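Long-range contact in GCN5-related N-acetyltransferase (PDB 3GYA), which binds coenzyme A and probably transfers an acyl group from an acyl-CoA to an acceptor substrate: residues A[104-109]-A[140-145]. Numbering follows the deposited sequence.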
loop_
_atom_site.group_PDB
_atom_site.type_symbol
_atom_site.label_atom_id
_atom_site.label_comp_id
_atom_site.label_asym_id
_atom_site.label_seq_id
_atom_site.Cartn_x
_atom_site.Cartn_y
_atom_site.Cartn_z
ATOM N N GLU A 104 0.261 -8.618 -7.821
ATOM C CA GLU A 104 -1.123 -9.020 -7.749
ATOM C C GLU A 104 -2.044 -8.040 -8.473
ATOM O O GLU A 104 -2.923 -8.464 -9.221
ATOM C CB GLU A 104 -1.569 -9.170 -6.312
ATOM C CG GLU A 104 -2.976 -9.714 -6.216
ATOM C CD GLU A 104 -3.377 -10.018 -4.801
ATOM O OE1 GLU A 104 -2.739 -10.934 -4.242
ATOM O OE2 GLU A 104 -4.320 -9.371 -4.266
ATOM N N ALA A 105 -1.864 -6.737 -8.216
ATOM C CA ALA A 105 -2.766 -5.716 -8.765
ATOM C C ALA A 105 -2.733 -5.674 -10.287
ATOM O O ALA A 105 -3.750 -5.429 -10.924
ATOM C CB ALA A 105 -2.469 -4.301 -8.179
ATOM N N PHE A 106 -1.571 -5.932 -10.888
ATOM C CA PHE A 106 -1.473 -5.917 -12.339
ATOM C C PHE A 106 -2.195 -7.091 -12.975
ATOM O O PHE A 106 -2.271 -7.145 -14.197
ATOM C CB PHE A 106 -0.015 -5.842 -12.825
ATOM C CG PHE A 106 0.530 -4.429 -12.874
ATOM C CD1 PHE A 106 -0.137 -3.437 -13.612
ATOM C CD2 PHE A 106 1.684 -4.083 -12.178
ATOM C CE1 PHE A 106 0.346 -2.148 -13.672
ATOM C CE2 PHE A 106 2.172 -2.761 -12.242
ATOM C CZ PHE A 106 1.495 -1.812 -12.979
ATOM N N LEU A 107 -2.749 -8.012 -12.170
ATOM C CA LEU A 107 -3.598 -9.078 -12.755
ATOM C C LEU A 107 -4.971 -8.514 -13.125
ATOM O O LEU A 107 -5.636 -9.013 -14.033
ATOM C CB LEU A 107 -3.755 -10.266 -11.803
ATOM C CG LEU A 107 -2.527 -11.137 -11.516
ATOM C CD1 LEU A 107 -2.841 -12.061 -10.318
ATOM C CD2 LEU A 107 -1.993 -11.953 -12.727
ATOM N N THR A 108 -5.361 -7.438 -12.452
ATOM C CA THR A 108 -6.673 -6.812 -12.647
ATOM C C THR A 108 -6.616 -5.489 -13.424
ATOM O O THR A 108 -7.513 -5.192 -14.193
ATOM C CB THR A 108 -7.347 -6.608 -11.287
ATOM O OG1 THR A 108 -7.425 -7.876 -10.626
ATOM C CG2 THR A 108 -8.744 -6.031 -11.416
ATOM N N TYR A 109 -5.556 -4.713 -13.222
ATOM C CA TYR A 109 -5.444 -3.345 -13.713
ATOM C C TYR A 109 -4.291 -3.244 -14.704
ATOM O O TYR A 109 -3.282 -3.956 -14.583
ATOM C CB TYR A 109 -5.183 -2.377 -12.528
ATOM C CG TYR A 109 -6.302 -2.444 -11.526
ATOM C CD1 TYR A 109 -7.563 -1.945 -11.847
ATOM C CD2 TYR A 109 -6.129 -3.038 -10.284
ATOM C CE1 TYR A 109 -8.627 -2.019 -10.938
ATOM C CE2 TYR A 109 -7.190 -3.143 -9.381
ATOM C CZ TYR A 109 -8.440 -2.628 -9.716
ATOM O OH TYR A 109 -9.499 -2.703 -8.858
ATOM N N LEU A 140 2.323 3.833 -13.147
ATOM C CA LEU A 140 3.081 2.765 -13.782
ATOM C C LEU A 140 2.139 1.942 -14.652
ATOM O O LEU A 140 1.097 1.458 -14.166
ATOM C CB LEU A 140 3.760 1.893 -12.735
ATOM C CG LEU A 140 4.576 0.695 -13.248
ATOM C CD1 LEU A 140 5.725 1.135 -14.159
ATOM C CD2 LEU A 140 5.046 -0.125 -12.009
ATOM N N ASP A 141 2.500 1.814 -15.932
ATOM C CA ASP A 141 1.756 0.990 -16.867
ATOM C C ASP A 141 2.175 -0.473 -16.747
ATOM O O ASP A 141 3.352 -0.772 -16.510
ATOM C CB ASP A 141 1.995 1.453 -18.302
ATOM C CG ASP A 141 1.312 2.783 -18.626
ATOM O OD1 ASP A 141 0.352 3.172 -17.932
ATOM O OD2 ASP A 141 1.740 3.418 -19.613
ATOM N N LYS A 142 1.228 -1.372 -16.998
ATOM C CA LYS A 142 1.514 -2.799 -16.930
ATOM C C LYS A 142 2.607 -3.210 -17.908
ATOM O O LYS A 142 3.445 -4.053 -17.612
ATOM C CB LYS A 142 0.249 -3.613 -17.189
ATOM C CG LYS A 142 0.403 -5.065 -16.798
ATOM C CD LYS A 142 -0.347 -5.982 -17.707
ATOM C CE LYS A 142 -1.690 -6.358 -17.204
ATOM N NZ LYS A 142 -2.475 -7.025 -18.309
ATOM N N THR A 143 2.595 -2.632 -19.098
ATOM C CA THR A 143 3.584 -2.996 -20.100
ATOM C C THR A 143 5.010 -2.659 -19.612
ATOM O O THR A 143 5.936 -3.446 -19.815
ATOM C CB THR A 143 3.220 -2.365 -21.462
ATOM O OG1 THR A 143 2.970 -0.969 -21.300
ATOM C CG2 THR A 143 1.949 -3.017 -22.033
ATOM N N ALA A 144 5.170 -1.538 -18.905
ATOM C CA ALA A 144 6.449 -1.155 -18.306
ATOM C C ALA A 144 6.828 -2.124 -17.179
ATOM O O ALA A 144 7.971 -2.575 -17.078
ATOM C CB ALA A 144 6.377 0.284 -17.775
ATOM N N PHE A 145 5.855 -2.468 -16.352
ATOM C CA PHE A 145 6.048 -3.465 -15.301
ATOM C C PHE A 145 6.468 -4.820 -15.893
ATOM O O PHE A 145 7.410 -5.441 -15.405
ATOM C CB PHE A 145 4.755 -3.597 -14.490
ATOM C CG PHE A 145 4.760 -4.712 -13.490
ATOM C CD1 PHE A 145 5.388 -4.551 -12.260
ATOM C CD2 PHE A 145 4.086 -5.911 -13.754
ATOM C CE1 PHE A 145 5.389 -5.571 -11.323
ATOM C CE2 PHE A 145 4.067 -6.939 -12.802
ATOM C CZ PHE A 145 4.729 -6.760 -11.595
HETATM O O HOH W 1 -4.576 -6.265 -16.365
#
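Phe106 and Lys142 have the closest CA atoms of the two segments, 6.3 Å apart, where the chain at the end of helix 93-105 passes the junction of strand 138-141 with helix 142-147. No direct hydrogen bond joins the segments; the Phe106 ring carries most of the contact, held within an angle of strand end and helix start. Its CD2 lies over one face of the Phe145 ring, toward the rim and 3.4 Å from Phe145 CG, in an offset stack with centroids 4.6 Å apart and planes inclined by 30°. Phe145 CG stands anti to its own backbone N (chi1 173°), which brings that ring back over Phe106. On the same side of the Phe106 ring, CD1 packs obliquely against Lys142 CB (3.6 Å), and the lysine chain runs past the phenylalanine in the reverse direction. The far end of the ring, CZ, meets Leu140 O in its plane at 3.5 Å, while CE2 touches Leu140 CD2.

In the GNAT fold, the helix after the coenzyme A loop packs on the central sheet; here the chain at its C-terminal end meets the last residues of strand 138-141, which pairs antiparallel with strand 111-114. Leu112 of that strand also touches Phe106, and Met102 of helix 93-105 touches both Leu140 and Phe145. Replacing Phe106 by an alanine would probably leave Phe145 without its stacking partner and open a gap beside Leu140.

Toward the surface, bends at chi2 and chi3 (-96° for the latter) turn the end of Lys142 toward 104-109, placing CE 3.2 Å from Phe106 O. A water lies 3.3 Å from Phe106 O, to which it can donate, and accepts a weak bond of 3.0 Å from Lys142 NZ, whose salt-bridge partner is Asp110.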